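Local coordinates for protein probable ferredoxin-dependent nitrite reductase NirA (Mycobacterium tuberculosis, PDB 1ZJ8) that probably catalyses the six-electron, ferredoxin-dependent reduction of sulfite to sulfide, using a siroheme and a [4Fe-4S] cluster, at residues A[352-357]-A[391-396]; A[186-191]-A[344-349]. One frame throughout, in Å; residues are numbered along the deposited sequence.

Interaction 1. Residues A[352-357]-A[391-396]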
# COMPACT_ATOMS: atom_id res chain seq x y z
N LEU A 352 8.33 18.29 20.84
CA LEU A 352 8.96 18.65 19.58
C LEU A 352 7.93 18.66 18.43
O LEU A 352 6.72 18.72 18.67
CB LEU A 352 10.11 17.68 19.28
CG LEU A 352 11.16 17.59 20.39
CD1 LEU A 352 12.27 16.60 20.01
CD2 LEU A 352 11.72 18.97 20.74
N ASN A 353 8.40 18.63 17.18
CA ASN A 353 7.50 18.65 16.04
C ASN A 353 7.69 17.49 15.10
O ASN A 353 8.79 16.99 14.94
CB ASN A 353 7.72 19.91 15.22
CG ASN A 353 7.39 21.15 15.98
OD1 ASN A 353 6.22 21.56 16.07
ND2 ASN A 353 8.43 21.78 16.53
N ALA A 354 6.61 17.11 14.45
CA ALA A 354 6.66 16.24 13.28
C ALA A 354 6.34 17.04 12.00
O ALA A 354 5.41 17.84 11.98
CB ALA A 354 5.64 15.09 13.42
N VAL A 355 7.07 16.76 10.94
CA VAL A 355 6.92 17.46 9.67
C VAL A 355 6.67 16.42 8.58
O VAL A 355 7.50 15.55 8.36
CB VAL A 355 8.23 18.25 9.35
CG1 VAL A 355 8.21 18.88 7.97
CG2 VAL A 355 8.47 19.29 10.43
N GLY A 356 5.52 16.48 7.93
CA GLY A 356 5.22 15.55 6.82
C GLY A 356 5.42 16.21 5.46
O GLY A 356 5.02 17.36 5.26
N VAL A 357 6.03 15.50 4.53
CA VAL A 357 6.30 16.05 3.22
C VAL A 357 5.69 15.20 2.14
O VAL A 357 5.51 13.99 2.31
CB VAL A 357 7.80 16.18 2.89
CG1 VAL A 357 8.40 17.32 3.65
CG2 VAL A 357 8.55 14.88 3.18
N LYS A 391 3.95 9.03 1.40
CA LYS A 391 4.55 10.26 1.90
C LYS A 391 5.58 9.92 2.96
O LYS A 391 5.75 8.76 3.32
CB LYS A 391 3.45 11.18 2.45
CG LYS A 391 2.67 11.92 1.31
CD LYS A 391 1.20 11.56 1.22
CE LYS A 391 0.49 12.18 -0.01
NZ LYS A 391 0.49 11.41 -1.28
N LEU A 392 6.32 10.92 3.43
CA LEU A 392 7.21 10.67 4.57
C LEU A 392 7.16 11.76 5.62
O LEU A 392 7.03 12.93 5.30
CB LEU A 392 8.66 10.43 4.13
CG LEU A 392 9.15 10.88 2.76
CD1 LEU A 392 10.68 10.68 2.64
CD2 LEU A 392 8.46 10.12 1.64
N VAL A 393 7.27 11.33 6.88
CA VAL A 393 7.31 12.27 7.98
C VAL A 393 8.51 12.05 8.90
O VAL A 393 8.84 10.91 9.23
CB VAL A 393 5.94 12.33 8.74
CG1 VAL A 393 5.02 11.22 8.30
CG2 VAL A 393 6.12 12.36 10.25
N ILE A 394 9.15 13.15 9.28
CA ILE A 394 10.31 13.18 10.19
C ILE A 394 9.88 13.62 11.59
O ILE A 394 9.25 14.65 11.72
CB ILE A 394 11.34 14.26 9.76
CG1 ILE A 394 11.54 14.33 8.24
CG2 ILE A 394 12.69 14.02 10.44
CD1 ILE A 394 12.23 13.14 7.66
N LEU A 395 10.26 12.88 12.62
CA LEU A 395 9.91 13.26 14.00
C LEU A 395 11.04 14.00 14.74
O LEU A 395 12.17 14.09 14.26
CB LEU A 395 9.52 12.01 14.78
CG LEU A 395 8.59 11.02 14.11
CD1 LEU A 395 8.30 9.91 15.07
CD2 LEU A 395 7.33 11.70 13.69
N ASP A 396 10.71 14.52 15.92
CA ASP A 396 11.68 15.11 16.85
C ASP A 396 12.42 16.30 16.27
O ASP A 396 13.63 16.41 16.44
CB ASP A 396 12.69 14.06 17.29
CG ASP A 396 12.05 12.70 17.56
OD1 ASP A 396 10.81 12.61 17.63
OD2 ASP A 396 12.81 11.70 17.68

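Interaction 2. Residues A[186-191]-A[344-349]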
# COMPACT_ATOMS: atom_id res chain seq x y z
N GLY A 186 3.15 6.71 19.00
CA GLY A 186 3.90 7.13 20.19
C GLY A 186 4.16 8.61 20.37
O GLY A 186 4.72 9.03 21.39
N GLU A 187 3.76 9.42 19.38
CA GLU A 187 3.93 10.87 19.51
C GLU A 187 2.69 11.73 19.19
O GLU A 187 2.68 12.93 19.53
CB GLU A 187 5.12 11.35 18.68
CG GLU A 187 6.46 10.64 19.03
CD GLU A 187 6.97 10.94 20.45
OE1 GLU A 187 6.41 11.85 21.11
OE2 GLU A 187 7.94 10.27 20.89
N SER A 188 1.67 11.14 18.57
CA SER A 188 0.46 11.89 18.24
C SER A 188 -0.26 12.34 19.49
O SER A 188 -0.41 11.58 20.45
CB SER A 188 -0.51 11.09 17.35
OG SER A 188 -1.68 11.84 17.02
N LEU A 189 -0.73 13.59 19.47
CA LEU A 189 -1.56 14.11 20.54
C LEU A 189 -2.95 13.43 20.56
O LEU A 189 -3.65 13.48 21.58
CB LEU A 189 -1.74 15.63 20.41
CG LEU A 189 -0.51 16.51 20.69
CD1 LEU A 189 -0.84 17.97 20.49
CD2 LEU A 189 0.06 16.27 22.09
N ASP A 190 -3.33 12.78 19.47
CA ASP A 190 -4.68 12.23 19.36
C ASP A 190 -4.75 10.71 19.28
O ASP A 190 -5.82 10.15 19.11
CB ASP A 190 -5.34 12.85 18.14
CG ASP A 190 -5.17 14.36 18.12
OD1 ASP A 190 -4.90 14.94 19.20
OD2 ASP A 190 -5.28 14.99 17.04
N GLU A 191 -3.63 10.03 19.43
CA GLU A 191 -3.65 8.57 19.37
C GLU A 191 -4.31 8.02 20.64
O GLU A 191 -4.01 8.46 21.75
CB GLU A 191 -2.24 7.99 19.15
CG GLU A 191 -1.13 8.59 20.05
CD GLU A 191 0.16 7.77 20.09
OE1 GLU A 191 0.76 7.57 19.00
OE2 GLU A 191 0.57 7.34 21.21
N GLY A 344 2.43 18.17 6.60
CA GLY A 344 2.56 19.47 7.26
C GLY A 344 3.18 19.31 8.63
O GLY A 344 3.71 18.23 8.94
N VAL A 345 3.11 20.36 9.45
CA VAL A 345 3.78 20.38 10.75
C VAL A 345 2.77 20.12 11.85
O VAL A 345 1.68 20.68 11.80
CB VAL A 345 4.47 21.73 11.04
CG1 VAL A 345 5.29 21.64 12.31
CG2 VAL A 345 5.35 22.16 9.90
N GLN A 346 3.13 19.28 12.82
CA GLN A 346 2.27 19.06 14.00
C GLN A 346 3.08 18.90 15.28
O GLN A 346 4.24 18.50 15.24
CB GLN A 346 1.30 17.90 13.80
CG GLN A 346 1.91 16.54 13.75
CD GLN A 346 0.87 15.45 13.71
OE1 GLN A 346 0.24 15.16 14.74
NE2 GLN A 346 0.67 14.83 12.54
N ARG A 347 2.45 19.24 16.40
CA ARG A 347 3.07 19.18 17.71
C ARG A 347 2.95 17.76 18.28
O ARG A 347 1.95 17.05 18.08
CB ARG A 347 2.40 20.19 18.65
CG ARG A 347 2.99 20.28 20.06
CD ARG A 347 4.41 20.85 20.10
NE ARG A 347 4.44 22.24 19.64
CZ ARG A 347 5.54 22.94 19.35
NH1 ARG A 347 6.76 22.42 19.49
NH2 ARG A 347 5.43 24.19 18.93
N LEU A 348 3.99 17.36 19.02
CA LEU A 348 4.14 16.01 19.51
C LEU A 348 4.16 15.94 21.03
O LEU A 348 4.49 16.93 21.69
CB LEU A 348 5.44 15.45 18.94
CG LEU A 348 5.44 15.46 17.42
CD1 LEU A 348 6.72 14.80 16.92
CD2 LEU A 348 4.23 14.73 16.89
N LYS A 349 3.78 14.77 21.55
CA LYS A 349 3.88 14.49 22.98
C LYS A 349 5.28 14.79 23.51
O LYS A 349 5.40 15.18 24.65
CB LYS A 349 3.49 13.04 23.27
CG LYS A 349 2.00 12.71 23.12
CD LYS A 349 1.75 11.16 22.95
CE LYS A 349 2.05 10.33 24.24
NZ LYS A 349 3.50 10.27 24.63
O HOH W 1 -1.95 12.90 14.56

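Interaction 1. Residues A[352-357]-A[391-396]
V357 and L392 cross obliquely on one face of an antiparallel strand pair, 353-357 with 392-396; both strands lie within the second ferredoxin-like half domain and are inner neighbours in a five-stranded antiparallel sheet. The pairing rests on the backbone: V355 N to I394 O and I394 N to V355 O are both 3.1 Å, and V357 N reaches L392 O at 2.9 Å with an N-H...O angle of 171°, while the return bond from L392 N to V357 O is long and weak. V357 CG2 sits between its own backbone N and carbonyl carbon, which places it beside L392 O and 4.1 Å from L392 CG. V355 and I394 point to this same face, where V355 and V357 meet helix 399-411. On the face that carries V393, G356 brings no side chain, and V393 CB settles against G356 CA at 3.8 Å, in a non-hydrogen-bonded pair whose CA atoms are 4.1 Å apart. Next along, the A354 methyl touches L395 CD2. At the end of the pair L352 and D396 also cross; the D396 carboxylate bridges to R383, and L352 CD1 lies 3.5 Å from D396 CA, with D396 CB next to it.

Interaction 2. Residues A[186-191]-A[344-349]
The flat peptide joining E187 to S188 is sandwiched between the side chains of L348 and K349. L348 CD2 stands almost directly above E187 O on one face, at 3.6 Å; on the opposite face K349 CG lies 3.7 Å from the same oxygen, and K349 CD continues over E187 C. K349 N donates to E187 O at 2.9 Å, with an N-H...O angle of 170° and the donor tilted 17° from the carbonyl plane. This is the one direct hydrogen bond between 186-191 and 344-349. Of the E187 carboxylate, OE1 comes nearest K349, 3.8 Å from CB, but the charged ends are not in contact; the carboxylate oxygens are engaged by N350 N and, in a salt bridge, by R383. The Q346 amide is linked to the loop through a water, which donates to Q346 OE1 at 3.2 Å and lies 2.7 Å from S188 OG. That hydroxyl also accepts from D190 N at 3.1 Å, forming an ST turn that shapes the loop here. L189, with CG anti to its carbonyl carbon (chi1 -69°), sets CG 3.6 Å from R347 O and slides past the K349 chain in the opposite direction. The segment 186-191 belongs to the loop between strand 176-181 and helix 196-206, in the first of the two nitrite/sulfite reductase 4Fe-4S-type repeats. The loop meets the end of the outermost strand 344-347 and the residues that follow it, where L348 packs on both L184 of that loop and A354 of the adjoining strand 353-357.

Both contacts reach the same five-stranded sheet, their centres about 9 Å apart. Interaction 1 pairs two inner strands and is largely buried, held by repeated backbone bonds and aliphatic side chains. Interaction 2 lies at the end of the sheet's outermost strand, partly open to solvent, where one backbone bond, a bridging water and the aliphatic part of a lysine join a loop from the neighbouring 4Fe-4S-type repeat. Strand 353-357 connects them: G356 N is 2.7 Å from G344 O and A354 O 2.8 Å from Q346 N, both probable hydrogen bonds, and L348 CD1 packs on A354 N. R383 also ties them, forming salt bridges with both D396 and E187.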